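Local coordinates for protein yeast Cdc13 OB4 (Candida glabrata, PDB 3RMH) that forms an OB-fold dimer as the C-terminal dimerization domain of a telomere protein that probably binds DNA, at residues G83-T88 / C122-L127. The protein carries 2 engineered substitutions. Residues are numbered along the deposited sequence; the frame is centred on the assembly and turned at random.
Engineered in segment 83-88: Val86 (natural residue Ala).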
loop_
_atom_site.group_PDB
_atom_site.type_symbol
_atom_site.label_atom_id
_atom_site.label_comp_id
_atom_site.label_asym_id
_atom_site.label_seq_id
_atom_site.Cartn_x
_atom_site.Cartn_y
_atom_site.Cartn_z
ATOM N N GLY B 83 18.673 -15.947 1.130
ATOM C CA GLY B 83 19.700 -16.959 1.298
ATOM C C GLY B 83 20.796 -16.744 0.265
ATOM O O GLY B 83 21.305 -15.630 0.124
ATOM N N ASP B 84 21.147 -17.799 -0.469
ATOM C CA ASP B 84 22.222 -17.745 -1.463
ATOM C C ASP B 84 21.711 -17.353 -2.845
ATOM O O ASP B 84 22.158 -17.893 -3.855
ATOM C CB ASP B 84 22.926 -19.101 -1.572
ATOM C CG ASP B 84 23.859 -19.374 -0.410
ATOM O OD1 ASP B 84 24.582 -18.445 0.009
ATOM O OD2 ASP B 84 23.874 -20.523 0.081
ATOM N N GLU B 85 20.774 -16.416 -2.888
ATOM C CA GLU B 85 20.155 -16.029 -4.149
ATOM C C GLU B 85 20.272 -14.524 -4.359
ATOM O O GLU B 85 20.117 -13.750 -3.420
ATOM C CB GLU B 85 18.683 -16.451 -4.155
ATOM C CG GLU B 85 17.996 -16.337 -5.500
ATOM C CD GLU B 85 18.350 -17.479 -6.435
ATOM O OE1 GLU B 85 18.693 -18.577 -5.946
ATOM O OE2 GLU B 85 18.281 -17.274 -7.661
ATOM N N VAL B 86 20.545 -14.112 -5.590
ATOM C CA VAL B 86 20.647 -12.693 -5.910
ATOM C C VAL B 86 19.259 -12.066 -6.049
ATOM O O VAL B 86 18.353 -12.671 -6.623
ATOM C CB VAL B 86 21.447 -12.473 -7.211
ATOM C CG1 VAL B 86 20.828 -13.264 -8.354
ATOM C CG2 VAL B 86 21.515 -10.994 -7.549
ATOM N N LEU B 87 19.097 -10.860 -5.513
ATOM C CA LEU B 87 17.812 -10.171 -5.544
ATOM C C LEU B 87 17.522 -9.573 -6.921
ATOM O O LEU B 87 18.039 -8.507 -7.260
ATOM C CB LEU B 87 17.758 -9.068 -4.481
ATOM C CG LEU B 87 16.452 -8.265 -4.421
ATOM C CD1 LEU B 87 15.241 -9.174 -4.204
ATOM C CD2 LEU B 87 16.507 -7.192 -3.337
ATOM N N THR B 88 16.702 -10.266 -7.709
ATOM C CA THR B 88 16.202 -9.735 -8.979
ATOM C C THR B 88 14.708 -9.994 -9.090
ATOM O O THR B 88 14.183 -10.886 -8.427
ATOM C CB THR B 88 16.882 -10.387 -10.186
ATOM O OG1 THR B 88 16.670 -11.803 -10.147
ATOM C CG2 THR B 88 18.372 -10.096 -10.181
ATOM N N CYS B 122 9.862 -16.656 6.053
ATOM C CA CYS B 122 9.561 -16.741 4.632
ATOM C C CYS B 122 10.876 -16.662 3.864
ATOM O O CYS B 122 11.682 -15.764 4.108
ATOM C CB CYS B 122 8.636 -15.588 4.245
ATOM S SG CYS B 122 8.110 -15.587 2.532
ATOM N N THR B 123 11.114 -17.612 2.960
ATOM C CA THR B 123 12.319 -17.578 2.137
ATOM C C THR B 123 11.963 -17.899 0.697
ATOM O O THR B 123 10.935 -18.533 0.433
ATOM C CB THR B 123 13.415 -18.566 2.618
ATOM O OG1 THR B 123 13.000 -19.920 2.373
ATOM C CG2 THR B 123 13.741 -18.370 4.102
ATOM N N ILE B 124 12.797 -17.468 -0.242
ATOM C CA ILE B 124 12.518 -17.777 -1.662
ATOM C C ILE B 124 12.620 -19.283 -1.932
ATOM O O ILE B 124 11.854 -19.837 -2.734
ATOM C CB ILE B 124 13.424 -16.977 -2.630
ATOM C CG1 ILE B 124 13.015 -17.221 -4.091
ATOM C CG2 ILE B 124 14.903 -17.329 -2.423
ATOM C CD1 ILE B 124 11.662 -16.621 -4.462
ATOM N N GLN B 125 13.550 -19.956 -1.261
ATOM C CA GLN B 125 13.664 -21.408 -1.401
ATOM C C GLN B 125 12.393 -22.108 -0.937
ATOM O O GLN B 125 11.908 -23.024 -1.592
ATOM C CB GLN B 125 14.876 -21.963 -0.650
ATOM C CG GLN B 125 16.217 -21.511 -1.203
ATOM C CD GLN B 125 16.622 -20.124 -0.723
ATOM O OE1 GLN B 125 15.950 -19.512 0.115
ATOM N NE2 GLN B 125 17.731 -19.624 -1.253
ATOM N N GLU B 126 11.845 -21.676 0.193
ATOM C CA GLU B 126 10.624 -22.290 0.692
ATOM C C GLU B 126 9.412 -22.037 -0.221
ATOM O O GLU B 126 8.587 -22.920 -0.400
ATOM C CB GLU B 126 10.331 -21.826 2.115
ATOM C CG GLU B 126 9.485 -22.810 2.887
ATOM C CD GLU B 126 8.021 -22.660 2.563
ATOM O OE1 GLU B 126 7.624 -21.532 2.194
ATOM O OE2 GLU B 126 7.273 -23.657 2.683
ATOM N N LEU B 127 9.286 -20.827 -0.774
ATOM C CA LEU B 127 8.186 -20.533 -1.693
ATOM C C LEU B 127 8.333 -21.370 -2.952
ATOM O O LEU B 127 7.342 -21.823 -3.534
ATOM C CB LEU B 127 8.147 -19.040 -2.060
ATOM C CG LEU B 127 7.717 -18.075 -0.948
ATOM C CD1 LEU B 127 7.908 -16.615 -1.361
ATOM C CD2 LEU B 127 6.279 -18.336 -0.524
#
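The nearest CA atoms across the contact are those of Gly83 and Thr123, 7.5 Å apart, where the irregular chain leaving helix 75-82 passes the first turn of helix 124-134. Gln125 spans the gap. Its CG lies anti to its own carbonyl carbon (chi1 -66°). The bend at chi2 (81°) turns CD toward the other segment, and NE2 ends 4.0 Å from Asp84 N. Gly83 CA lies 4.2 Å from the same Gln125 NE2. These are loose approaches, with no bond to Asp84 N; the hydrogen bond of NE2 goes to the carbonyl of Leu82, at the end of helix 75-82. Gly83 leaves that helix with positive phi (62°). Beside this polar end, Glu85 lays its CB 4.2 Å from Ile124 CG2, the one aliphatic touch of the contact, while its carboxylate forms a salt bridge through OE1 with Arg128, one turn further along helix 124-134. Ile124 is buried, packing also on Phe81, Ile91 and Leu95. The helix start is capped from within: Thr123, at the N-cap, accepts the Glu126 N-H on OG1 at 3.0 Å. The contact thus joins the exit of one helix to the entry of another at the surface of the OB4 domain, and the other subunit does not touch it. With little direct apolar contact, the two segments are probably held together largely by polar links one residue beyond them, an amide on a helix-end carbonyl and a carboxylate on a guanidinium, with the backbone hydrogen bond between Ile124 and Phe81 also tying the helix start to helix 75-82.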